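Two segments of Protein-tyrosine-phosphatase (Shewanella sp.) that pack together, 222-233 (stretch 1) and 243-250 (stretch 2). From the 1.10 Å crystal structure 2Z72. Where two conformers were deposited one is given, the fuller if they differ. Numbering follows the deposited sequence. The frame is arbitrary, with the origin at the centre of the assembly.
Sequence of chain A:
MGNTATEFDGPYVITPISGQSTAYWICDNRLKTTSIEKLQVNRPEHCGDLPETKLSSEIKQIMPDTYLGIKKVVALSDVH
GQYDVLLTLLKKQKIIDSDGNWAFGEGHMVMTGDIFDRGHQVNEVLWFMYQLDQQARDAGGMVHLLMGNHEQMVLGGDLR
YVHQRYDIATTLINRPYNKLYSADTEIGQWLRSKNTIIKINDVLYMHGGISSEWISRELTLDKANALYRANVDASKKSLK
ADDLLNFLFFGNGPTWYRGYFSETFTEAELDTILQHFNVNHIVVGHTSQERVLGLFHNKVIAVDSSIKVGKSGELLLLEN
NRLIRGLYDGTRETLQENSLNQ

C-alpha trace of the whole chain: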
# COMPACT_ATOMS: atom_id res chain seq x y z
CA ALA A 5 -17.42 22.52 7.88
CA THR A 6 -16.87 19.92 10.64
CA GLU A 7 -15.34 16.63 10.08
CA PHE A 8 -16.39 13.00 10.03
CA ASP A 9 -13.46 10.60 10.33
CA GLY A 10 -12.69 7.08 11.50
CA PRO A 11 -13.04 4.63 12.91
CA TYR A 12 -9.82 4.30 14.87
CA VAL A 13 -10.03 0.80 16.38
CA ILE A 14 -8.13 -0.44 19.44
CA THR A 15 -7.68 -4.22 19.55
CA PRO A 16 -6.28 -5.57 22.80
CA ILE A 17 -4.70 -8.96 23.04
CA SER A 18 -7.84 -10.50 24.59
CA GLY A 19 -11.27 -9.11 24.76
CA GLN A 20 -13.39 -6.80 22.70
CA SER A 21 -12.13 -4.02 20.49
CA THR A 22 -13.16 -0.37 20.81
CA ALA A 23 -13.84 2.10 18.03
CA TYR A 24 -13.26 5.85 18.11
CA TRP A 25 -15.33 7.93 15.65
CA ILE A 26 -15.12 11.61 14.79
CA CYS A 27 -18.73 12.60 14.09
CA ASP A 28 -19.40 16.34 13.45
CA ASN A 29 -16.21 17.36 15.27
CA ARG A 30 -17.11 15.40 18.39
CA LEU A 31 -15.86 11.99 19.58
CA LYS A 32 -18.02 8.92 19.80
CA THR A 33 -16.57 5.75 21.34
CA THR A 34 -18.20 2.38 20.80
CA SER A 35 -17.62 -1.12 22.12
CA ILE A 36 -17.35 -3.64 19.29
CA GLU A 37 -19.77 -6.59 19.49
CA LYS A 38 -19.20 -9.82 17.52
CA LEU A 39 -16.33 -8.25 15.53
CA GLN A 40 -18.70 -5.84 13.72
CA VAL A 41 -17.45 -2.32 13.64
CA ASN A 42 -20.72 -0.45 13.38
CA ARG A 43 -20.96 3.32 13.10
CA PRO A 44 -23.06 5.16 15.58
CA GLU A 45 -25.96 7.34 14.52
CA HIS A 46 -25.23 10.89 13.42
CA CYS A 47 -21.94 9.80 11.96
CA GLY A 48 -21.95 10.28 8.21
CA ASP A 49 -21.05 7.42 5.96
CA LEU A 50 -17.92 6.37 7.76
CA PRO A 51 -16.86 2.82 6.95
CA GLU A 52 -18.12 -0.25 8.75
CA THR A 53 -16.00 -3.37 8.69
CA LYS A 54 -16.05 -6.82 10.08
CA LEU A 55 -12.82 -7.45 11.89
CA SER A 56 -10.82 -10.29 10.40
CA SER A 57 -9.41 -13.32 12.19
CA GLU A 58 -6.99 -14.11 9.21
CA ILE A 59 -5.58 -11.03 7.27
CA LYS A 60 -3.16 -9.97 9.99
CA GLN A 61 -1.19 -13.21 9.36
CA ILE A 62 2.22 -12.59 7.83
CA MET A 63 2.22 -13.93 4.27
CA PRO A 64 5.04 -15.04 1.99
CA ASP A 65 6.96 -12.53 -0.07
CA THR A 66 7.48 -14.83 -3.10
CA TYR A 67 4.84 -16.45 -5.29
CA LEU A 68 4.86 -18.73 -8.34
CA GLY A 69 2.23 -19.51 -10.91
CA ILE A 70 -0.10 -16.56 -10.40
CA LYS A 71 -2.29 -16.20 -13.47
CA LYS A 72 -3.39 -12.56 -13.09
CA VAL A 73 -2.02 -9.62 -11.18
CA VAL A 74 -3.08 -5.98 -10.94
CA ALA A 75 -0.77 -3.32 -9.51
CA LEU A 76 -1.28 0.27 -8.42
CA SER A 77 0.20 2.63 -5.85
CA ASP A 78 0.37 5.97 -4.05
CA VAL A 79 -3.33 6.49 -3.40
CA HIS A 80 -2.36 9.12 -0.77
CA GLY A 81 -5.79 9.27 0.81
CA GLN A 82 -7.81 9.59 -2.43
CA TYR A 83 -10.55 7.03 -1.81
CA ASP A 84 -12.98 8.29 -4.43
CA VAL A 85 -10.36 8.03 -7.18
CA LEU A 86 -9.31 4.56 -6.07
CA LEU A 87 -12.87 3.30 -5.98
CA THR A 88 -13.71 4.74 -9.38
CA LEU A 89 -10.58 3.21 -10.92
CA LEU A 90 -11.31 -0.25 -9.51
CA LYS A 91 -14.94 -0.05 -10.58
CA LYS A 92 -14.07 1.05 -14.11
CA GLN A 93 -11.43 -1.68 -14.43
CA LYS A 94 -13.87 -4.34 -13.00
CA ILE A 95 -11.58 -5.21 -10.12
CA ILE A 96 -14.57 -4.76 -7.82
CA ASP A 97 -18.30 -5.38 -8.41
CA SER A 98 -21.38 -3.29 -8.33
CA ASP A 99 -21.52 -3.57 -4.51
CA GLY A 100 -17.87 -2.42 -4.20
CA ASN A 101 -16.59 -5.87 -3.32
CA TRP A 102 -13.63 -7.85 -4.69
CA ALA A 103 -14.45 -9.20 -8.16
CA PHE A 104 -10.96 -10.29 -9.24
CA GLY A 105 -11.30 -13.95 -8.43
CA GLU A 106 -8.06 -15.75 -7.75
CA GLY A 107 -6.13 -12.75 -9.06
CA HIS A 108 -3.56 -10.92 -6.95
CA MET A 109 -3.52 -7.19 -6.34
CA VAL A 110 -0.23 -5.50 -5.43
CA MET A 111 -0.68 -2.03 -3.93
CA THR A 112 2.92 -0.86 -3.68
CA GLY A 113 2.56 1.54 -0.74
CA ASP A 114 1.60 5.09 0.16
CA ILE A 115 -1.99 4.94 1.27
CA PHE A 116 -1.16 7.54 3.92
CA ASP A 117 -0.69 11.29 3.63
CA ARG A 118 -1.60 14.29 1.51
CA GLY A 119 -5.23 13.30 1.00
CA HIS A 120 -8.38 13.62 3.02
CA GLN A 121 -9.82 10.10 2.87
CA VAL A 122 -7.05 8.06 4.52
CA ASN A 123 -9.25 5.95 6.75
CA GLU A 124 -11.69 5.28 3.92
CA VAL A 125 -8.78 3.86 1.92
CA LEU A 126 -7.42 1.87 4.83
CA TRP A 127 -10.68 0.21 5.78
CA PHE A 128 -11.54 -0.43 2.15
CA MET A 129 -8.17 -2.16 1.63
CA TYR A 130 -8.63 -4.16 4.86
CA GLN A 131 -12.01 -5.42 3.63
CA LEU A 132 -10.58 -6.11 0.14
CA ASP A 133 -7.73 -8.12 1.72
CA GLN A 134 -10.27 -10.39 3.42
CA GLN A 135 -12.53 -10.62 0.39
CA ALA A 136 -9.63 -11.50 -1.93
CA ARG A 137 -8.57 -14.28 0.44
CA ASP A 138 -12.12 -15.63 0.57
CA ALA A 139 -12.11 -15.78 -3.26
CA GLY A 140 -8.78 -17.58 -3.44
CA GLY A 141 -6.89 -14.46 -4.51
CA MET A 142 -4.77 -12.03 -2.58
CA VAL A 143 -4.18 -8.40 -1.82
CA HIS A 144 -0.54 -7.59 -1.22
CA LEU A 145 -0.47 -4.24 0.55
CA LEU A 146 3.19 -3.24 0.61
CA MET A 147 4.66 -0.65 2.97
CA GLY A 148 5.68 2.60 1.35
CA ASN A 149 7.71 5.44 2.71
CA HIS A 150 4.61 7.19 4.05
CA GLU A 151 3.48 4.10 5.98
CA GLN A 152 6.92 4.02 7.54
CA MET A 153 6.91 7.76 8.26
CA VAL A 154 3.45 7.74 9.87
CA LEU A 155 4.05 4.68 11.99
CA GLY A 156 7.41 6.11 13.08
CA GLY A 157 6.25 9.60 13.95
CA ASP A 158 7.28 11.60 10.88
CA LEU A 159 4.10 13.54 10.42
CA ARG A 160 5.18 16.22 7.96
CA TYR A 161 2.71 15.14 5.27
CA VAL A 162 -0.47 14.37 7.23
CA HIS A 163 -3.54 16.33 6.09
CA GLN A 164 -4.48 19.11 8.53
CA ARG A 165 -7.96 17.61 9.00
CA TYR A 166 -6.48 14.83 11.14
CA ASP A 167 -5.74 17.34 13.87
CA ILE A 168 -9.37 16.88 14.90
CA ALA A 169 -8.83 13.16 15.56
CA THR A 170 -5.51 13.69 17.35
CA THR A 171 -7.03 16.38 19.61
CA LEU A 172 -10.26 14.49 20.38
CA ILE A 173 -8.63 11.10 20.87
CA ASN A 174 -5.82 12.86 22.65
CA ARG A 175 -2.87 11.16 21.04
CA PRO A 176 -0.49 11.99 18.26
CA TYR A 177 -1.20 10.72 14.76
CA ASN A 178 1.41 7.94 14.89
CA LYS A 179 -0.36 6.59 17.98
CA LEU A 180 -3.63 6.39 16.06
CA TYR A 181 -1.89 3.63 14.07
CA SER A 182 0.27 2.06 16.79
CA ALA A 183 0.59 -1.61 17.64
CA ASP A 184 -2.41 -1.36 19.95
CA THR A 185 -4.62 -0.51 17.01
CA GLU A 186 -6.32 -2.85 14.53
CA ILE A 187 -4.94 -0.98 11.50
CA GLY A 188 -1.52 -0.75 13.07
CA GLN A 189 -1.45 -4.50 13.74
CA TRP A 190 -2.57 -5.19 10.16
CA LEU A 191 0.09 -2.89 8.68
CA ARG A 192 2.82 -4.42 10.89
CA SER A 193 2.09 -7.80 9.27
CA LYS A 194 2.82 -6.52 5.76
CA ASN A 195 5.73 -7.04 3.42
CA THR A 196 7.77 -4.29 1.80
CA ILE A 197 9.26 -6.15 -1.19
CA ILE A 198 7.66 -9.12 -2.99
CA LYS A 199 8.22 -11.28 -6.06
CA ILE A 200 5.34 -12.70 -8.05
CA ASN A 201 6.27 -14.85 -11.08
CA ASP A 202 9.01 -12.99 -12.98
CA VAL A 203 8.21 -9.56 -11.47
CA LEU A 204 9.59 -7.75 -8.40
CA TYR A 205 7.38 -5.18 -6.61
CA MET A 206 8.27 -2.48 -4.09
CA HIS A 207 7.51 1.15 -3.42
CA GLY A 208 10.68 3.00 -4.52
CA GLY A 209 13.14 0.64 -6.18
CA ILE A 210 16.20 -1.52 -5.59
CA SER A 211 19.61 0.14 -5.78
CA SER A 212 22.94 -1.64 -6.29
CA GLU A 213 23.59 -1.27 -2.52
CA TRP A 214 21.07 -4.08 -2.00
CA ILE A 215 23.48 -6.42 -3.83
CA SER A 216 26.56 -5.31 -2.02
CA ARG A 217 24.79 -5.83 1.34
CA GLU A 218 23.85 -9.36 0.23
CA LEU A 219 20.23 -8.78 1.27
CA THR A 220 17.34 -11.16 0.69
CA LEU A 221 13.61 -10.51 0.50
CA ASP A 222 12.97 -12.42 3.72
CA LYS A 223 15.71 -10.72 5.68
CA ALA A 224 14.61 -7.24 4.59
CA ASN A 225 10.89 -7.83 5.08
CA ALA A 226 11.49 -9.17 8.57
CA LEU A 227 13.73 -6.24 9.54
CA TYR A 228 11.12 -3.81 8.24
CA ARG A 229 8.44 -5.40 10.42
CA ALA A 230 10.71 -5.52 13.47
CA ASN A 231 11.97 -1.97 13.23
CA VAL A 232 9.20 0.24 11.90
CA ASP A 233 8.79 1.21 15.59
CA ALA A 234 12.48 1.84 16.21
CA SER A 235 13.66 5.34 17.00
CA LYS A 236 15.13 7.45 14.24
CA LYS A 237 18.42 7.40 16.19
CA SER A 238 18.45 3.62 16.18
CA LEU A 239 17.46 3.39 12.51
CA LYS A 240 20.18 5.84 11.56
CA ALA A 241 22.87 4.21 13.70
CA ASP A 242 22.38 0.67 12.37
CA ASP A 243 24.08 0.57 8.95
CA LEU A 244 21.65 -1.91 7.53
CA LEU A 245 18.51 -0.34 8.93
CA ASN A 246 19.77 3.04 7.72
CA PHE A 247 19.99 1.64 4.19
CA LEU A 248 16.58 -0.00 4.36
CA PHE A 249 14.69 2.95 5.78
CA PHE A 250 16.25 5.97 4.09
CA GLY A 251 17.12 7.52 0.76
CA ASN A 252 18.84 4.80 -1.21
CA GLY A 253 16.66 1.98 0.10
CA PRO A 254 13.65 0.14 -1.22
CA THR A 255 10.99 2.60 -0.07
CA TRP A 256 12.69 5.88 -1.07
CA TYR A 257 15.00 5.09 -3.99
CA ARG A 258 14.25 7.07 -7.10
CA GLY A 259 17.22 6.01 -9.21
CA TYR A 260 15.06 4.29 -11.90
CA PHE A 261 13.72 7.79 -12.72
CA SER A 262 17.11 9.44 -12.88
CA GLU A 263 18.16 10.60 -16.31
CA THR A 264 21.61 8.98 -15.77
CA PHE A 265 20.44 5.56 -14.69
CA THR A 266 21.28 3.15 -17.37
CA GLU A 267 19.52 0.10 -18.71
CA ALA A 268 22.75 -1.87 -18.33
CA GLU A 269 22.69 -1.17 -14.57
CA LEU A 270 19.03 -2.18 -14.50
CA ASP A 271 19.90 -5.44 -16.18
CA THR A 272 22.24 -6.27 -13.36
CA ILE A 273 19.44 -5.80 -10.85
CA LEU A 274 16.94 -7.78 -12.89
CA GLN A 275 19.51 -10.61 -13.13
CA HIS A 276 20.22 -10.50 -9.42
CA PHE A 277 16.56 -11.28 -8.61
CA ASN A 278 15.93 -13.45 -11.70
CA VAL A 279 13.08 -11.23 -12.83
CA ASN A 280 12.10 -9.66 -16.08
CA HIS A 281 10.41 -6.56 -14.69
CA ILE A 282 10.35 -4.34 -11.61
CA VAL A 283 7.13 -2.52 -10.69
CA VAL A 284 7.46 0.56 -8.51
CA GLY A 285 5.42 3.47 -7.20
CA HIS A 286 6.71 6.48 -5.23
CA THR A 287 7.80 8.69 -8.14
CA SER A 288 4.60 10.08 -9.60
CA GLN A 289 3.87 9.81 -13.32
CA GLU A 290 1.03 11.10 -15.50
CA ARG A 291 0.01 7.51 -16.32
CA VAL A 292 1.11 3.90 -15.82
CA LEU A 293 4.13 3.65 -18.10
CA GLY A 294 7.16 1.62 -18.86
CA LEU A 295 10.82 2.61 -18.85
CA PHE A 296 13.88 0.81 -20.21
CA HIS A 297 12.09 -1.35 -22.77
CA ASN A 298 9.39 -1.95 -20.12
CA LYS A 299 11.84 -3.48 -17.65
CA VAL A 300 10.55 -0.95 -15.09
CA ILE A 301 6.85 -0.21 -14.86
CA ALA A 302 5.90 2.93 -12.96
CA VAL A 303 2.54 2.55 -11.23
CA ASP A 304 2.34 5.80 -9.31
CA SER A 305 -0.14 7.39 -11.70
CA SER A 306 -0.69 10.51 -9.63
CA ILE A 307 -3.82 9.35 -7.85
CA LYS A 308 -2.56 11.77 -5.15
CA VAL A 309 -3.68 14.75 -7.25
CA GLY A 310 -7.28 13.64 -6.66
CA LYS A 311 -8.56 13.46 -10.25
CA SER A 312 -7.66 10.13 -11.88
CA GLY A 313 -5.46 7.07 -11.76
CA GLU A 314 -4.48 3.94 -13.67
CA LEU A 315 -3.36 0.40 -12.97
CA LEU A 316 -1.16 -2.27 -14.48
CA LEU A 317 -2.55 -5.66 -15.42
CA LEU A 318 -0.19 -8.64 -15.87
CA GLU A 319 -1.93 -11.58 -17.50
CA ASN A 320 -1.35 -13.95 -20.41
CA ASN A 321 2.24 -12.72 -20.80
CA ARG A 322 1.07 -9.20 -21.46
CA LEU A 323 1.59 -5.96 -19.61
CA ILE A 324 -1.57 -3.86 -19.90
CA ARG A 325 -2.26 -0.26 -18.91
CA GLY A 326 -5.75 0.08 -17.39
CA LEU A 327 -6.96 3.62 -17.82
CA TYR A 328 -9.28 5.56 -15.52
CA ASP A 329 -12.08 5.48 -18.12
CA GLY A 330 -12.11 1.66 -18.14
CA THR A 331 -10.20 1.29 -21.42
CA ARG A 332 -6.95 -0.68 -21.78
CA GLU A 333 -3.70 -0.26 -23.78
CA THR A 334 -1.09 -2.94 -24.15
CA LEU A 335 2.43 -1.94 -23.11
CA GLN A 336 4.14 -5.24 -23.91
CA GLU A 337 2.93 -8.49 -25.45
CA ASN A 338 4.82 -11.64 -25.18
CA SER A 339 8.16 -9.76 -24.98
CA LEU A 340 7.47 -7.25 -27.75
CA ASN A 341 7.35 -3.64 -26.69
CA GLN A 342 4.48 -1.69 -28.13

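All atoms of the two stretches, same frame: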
# COMPACT_ATOMS: atom_id res chain seq x y z
N ASP A 222 13.46 -12.06 2.41
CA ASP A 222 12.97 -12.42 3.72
C ASP A 222 13.66 -11.62 4.81
O ASP A 222 13.02 -11.18 5.76
CB ASP A 222 13.09 -13.91 4.00
CG ASP A 222 12.46 -14.28 5.32
OD1 ASP A 222 13.19 -14.63 6.21
OD2 ASP A 222 11.23 -14.16 5.55
N LYS A 223 14.96 -11.44 4.67
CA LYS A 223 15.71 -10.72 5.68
C LYS A 223 15.23 -9.27 5.76
O LYS A 223 15.00 -8.73 6.87
CB LYS A 223 17.22 -10.78 5.45
CG LYS A 223 17.99 -10.04 6.53
CD LYS A 223 19.49 -10.28 6.38
CE LYS A 223 20.28 -9.64 7.50
NZ LYS A 223 21.74 -9.64 7.39
N ALA A 224 15.07 -8.64 4.60
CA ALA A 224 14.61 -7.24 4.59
C ALA A 224 13.21 -7.11 5.12
O ALA A 224 12.93 -6.25 5.96
CB ALA A 224 14.73 -6.73 3.17
N ASN A 225 12.29 -7.94 4.65
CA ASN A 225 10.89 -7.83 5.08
C ASN A 225 10.76 -8.05 6.58
O ASN A 225 9.95 -7.37 7.23
CB ASN A 225 9.99 -8.80 4.30
CG ASN A 225 9.75 -8.35 2.91
OD1 ASN A 225 9.54 -7.14 2.65
ND2 ASN A 225 9.77 -9.24 1.92
N ALA A 226 11.52 -8.97 7.16
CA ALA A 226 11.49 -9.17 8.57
C ALA A 226 12.07 -7.99 9.34
O ALA A 226 11.54 -7.58 10.39
CB ALA A 226 12.28 -10.47 8.92
N LEU A 227 13.18 -7.43 8.86
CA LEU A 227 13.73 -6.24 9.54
C LEU A 227 12.78 -5.06 9.46
O LEU A 227 12.70 -4.29 10.46
CB LEU A 227 15.07 -5.89 8.89
CG LEU A 227 16.25 -6.78 9.28
CD1 LEU A 227 17.46 -6.44 8.43
CD2 LEU A 227 16.59 -6.58 10.75
N TYR A 228 12.09 -4.91 8.35
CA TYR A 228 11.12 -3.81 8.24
C TYR A 228 10.00 -4.00 9.28
O TYR A 228 9.62 -3.03 9.95
CB TYR A 228 10.54 -3.78 6.87
CG TYR A 228 11.37 -3.11 5.79
CD1 TYR A 228 11.74 -3.71 4.60
CD2 TYR A 228 11.76 -1.78 5.95
CE1 TYR A 228 12.47 -3.11 3.66
CE2 TYR A 228 12.47 -1.12 4.97
CZ TYR A 228 12.82 -1.78 3.82
OH TYR A 228 13.52 -1.15 2.79
N ARG A 229 9.48 -5.21 9.45
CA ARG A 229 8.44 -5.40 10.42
C ARG A 229 8.96 -5.16 11.83
O ARG A 229 8.24 -4.62 12.68
CB ARG A 229 7.87 -6.82 10.31
CG ARG A 229 6.88 -7.00 9.16
CD ARG A 229 6.21 -8.34 9.14
NE ARG A 229 7.10 -9.41 8.65
CZ ARG A 229 7.26 -9.70 7.38
NH1 ARG A 229 6.62 -9.08 6.44
NH2 ARG A 229 8.07 -10.69 7.02
N ALA A 230 10.17 -5.60 12.13
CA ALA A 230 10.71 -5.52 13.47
C ALA A 230 11.14 -4.14 13.88
O ALA A 230 11.28 -3.88 15.09
CB ALA A 230 11.90 -6.51 13.62
N ASN A 231 11.34 -3.26 12.93
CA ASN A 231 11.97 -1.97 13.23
C ASN A 231 11.19 -0.81 12.78
O ASN A 231 11.67 0.33 12.95
CB ASN A 231 13.40 -1.90 12.63
CG ASN A 231 14.27 -2.95 13.31
OD1 ASN A 231 14.52 -4.08 12.77
ND2 ASN A 231 14.71 -2.61 14.51
N VAL A 232 9.97 -0.96 12.26
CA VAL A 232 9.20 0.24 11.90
C VAL A 232 8.90 1.11 13.12
O VAL A 232 8.74 2.32 12.95
CB VAL A 232 7.97 -0.19 11.08
CG1 VAL A 232 6.95 -0.96 11.93
CG2 VAL A 232 7.28 0.96 10.40
N ASP A 233 8.98 0.53 14.31
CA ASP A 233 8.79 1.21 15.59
C ASP A 233 10.09 1.56 16.29
O ASP A 233 10.12 1.97 17.47
CB ASP A 233 7.96 0.32 16.54
CG ASP A 233 6.56 0.07 16.08
OD1 ASP A 233 5.80 1.07 16.04
OD2 ASP A 233 6.17 -1.05 15.76
N ASP A 243 23.78 0.38 10.36
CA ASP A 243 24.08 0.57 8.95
C ASP A 243 23.04 -0.03 8.05
O ASP A 243 22.64 0.57 7.05
CB ASP A 243 25.45 -0.11 8.83
CG ASP A 243 26.04 -0.27 7.46
OD1 ASP A 243 25.82 0.69 6.68
OD2 ASP A 243 26.68 -1.30 7.16
N LEU A 244 22.59 -1.23 8.42
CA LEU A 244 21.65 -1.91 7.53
C LEU A 244 20.26 -1.30 7.60
O LEU A 244 19.62 -1.11 6.54
CB LEU A 244 21.62 -3.39 7.89
CG LEU A 244 20.63 -4.25 7.13
CD1 LEU A 244 20.83 -4.14 5.64
CD2 LEU A 244 20.77 -5.73 7.52
N LEU A 245 19.79 -1.00 8.81
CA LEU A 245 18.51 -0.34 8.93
C LEU A 245 18.53 1.02 8.25
O LEU A 245 17.52 1.44 7.66
CB LEU A 245 18.08 -0.22 10.40
CG LEU A 245 17.81 -1.52 11.12
CD1 LEU A 245 17.42 -1.27 12.58
CD2 LEU A 245 16.78 -2.39 10.40
N ASN A 246 19.65 1.72 8.35
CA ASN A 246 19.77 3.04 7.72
C ASN A 246 19.56 2.94 6.22
O ASN A 246 18.81 3.67 5.59
CB ASN A 246 21.12 3.61 8.12
CG ASN A 246 21.31 5.03 7.64
OD1 ASN A 246 20.96 5.35 6.49
ND2 ASN A 246 21.85 5.90 8.48
N PHE A 247 20.22 1.95 5.62
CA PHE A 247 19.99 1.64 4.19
C PHE A 247 18.53 1.38 3.90
O PHE A 247 17.93 1.95 3.02
CB PHE A 247 20.80 0.41 3.74
CG PHE A 247 20.40 -0.02 2.36
CD1 PHE A 247 19.86 -1.28 2.14
CD2 PHE A 247 20.52 0.82 1.29
CE1 PHE A 247 19.45 -1.67 0.90
CE2 PHE A 247 20.14 0.44 0.02
CZ PHE A 247 19.58 -0.78 -0.18
N LEU A 248 17.92 0.44 4.64
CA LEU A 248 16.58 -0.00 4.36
C LEU A 248 15.55 1.10 4.49
O LEU A 248 14.56 1.12 3.74
CB LEU A 248 16.21 -1.22 5.24
CG LEU A 248 16.92 -2.53 4.91
CD1 LEU A 248 16.60 -3.57 5.99
CD2 LEU A 248 16.48 -2.99 3.53
N PHE A 249 15.73 1.97 5.49
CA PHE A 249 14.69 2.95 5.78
C PHE A 249 14.87 4.29 5.13
O PHE A 249 13.89 5.07 5.11
CB PHE A 249 14.58 3.16 7.31
CG PHE A 249 13.72 2.08 7.96
CD1 PHE A 249 14.19 0.84 8.28
CD2 PHE A 249 12.39 2.34 8.22
CE1 PHE A 249 13.39 -0.15 8.87
CE2 PHE A 249 11.61 1.37 8.83
CZ PHE A 249 12.09 0.14 9.12
N PHE A 250 16.03 4.61 4.58
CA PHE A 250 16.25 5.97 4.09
C PHE A 250 16.55 6.03 2.63
O PHE A 250 16.09 5.22 1.82
CB PHE A 250 17.26 6.65 5.05
CG PHE A 250 16.68 6.68 6.46
CD1 PHE A 250 17.37 6.00 7.46
CD2 PHE A 250 15.48 7.29 6.76
CE1 PHE A 250 16.85 5.97 8.74
CE2 PHE A 250 14.94 7.29 8.06
CZ PHE A 250 15.66 6.58 9.03

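The helix that runs through most of stretch 1, having begun earlier in the chain, and helix 243-249 cross almost at right angles (92° between their N-to-C directions), with axes 10.8 Å apart at closest approach. A crossing this steep confines the contact to a short patch, in which the nearest CA pairs are Ala224 with Leu248 (7.5 Å) and Leu227 with Leu245 (7.6 Å); together the two stretches bury 480 Å². Apart from one hydrogen bond, the contact is made mainly by apolar side chains.

Along stretch 2, Asp243 opens the helix but lies out of reach of stretch 1; its carboxylate is hydrogen-bonded elsewhere in the structure, and its carbonyl accepts the backbone bond from Phe247 N. Leu244 is the first residue to engage. Its CA-to-CB bond points toward stretch 1, and with chi1 t and chi2 p it brings CD2 to 3.5 Å from Leu227 CD1, a tight methyl-to-methyl contact. The same methyl meets Lys223, whose extended chain (all four chi angles t in the conformer given) brings its end beside the leucine, with Lys223 CE 3.9 Å and Lys223 NZ 4.0 Å from Leu244 CD2.

Leu245 leaves its helix sideways, but its end comes nearer to stretch 1. That end packs between Leu227 and Asn231: Leu245 CD2 lies 4.2 Å from Leu227 CB, and both methyls of Leu245 approach the side-chain amide of Asn231. Asn246, the next residue, faces out of reach, and Phe247, although buried, stays 6.2 Å from stretch 1 at its nearest side-chain approach, so neither contributes to the contact.

Leu248 points toward stretch 1 and, with 84 Å² covered, is the residue most extensively buried by the partner stretch. Its m,t rotamer spreads the two methyls over neighbouring turns of the other helix: CD1 sits 3.9 Å from Leu227 CD1, and CD2 sits 4.1 Å from Ala224 CB. The small side chain of Ala224 accompanies the shortest of the CA-CA separations. Tyr228 packs against Leu248 as well, its CZ 3.7 Å from Leu248 CB. The tyrosine leaves its helix sideways, yet its ring reaches across so that OH donates a short hydrogen bond to Leu248 O (2.7 Å), the acceptor lying at the ring edge, near the ring plane. This carbonyl is near the C-terminal end of helix 243-249, where backbone acceptors begin to lack partners from a following turn; the buried phenol supplies a donor there.

Phe249 closes the helix and also leaves it sideways, with its ring end nearer to stretch 1. Tyr228 CD2 lies over one face of the phenylalanine ring, 3.7 Å from Phe249 CE1; the two rings are oblique, with planes at 59° and centroids 5.2 Å apart. The tip of the Phe249 ring meets Asn231 and Val232 of stretch 1, where Phe249 CZ is 3.9 Å from both Asn231 O and Val232 N, and Phe249 CE1 is 4.1 Å from Asn231 CB. Phe250 then departs from helical phi/psi and makes no contact with stretch 1.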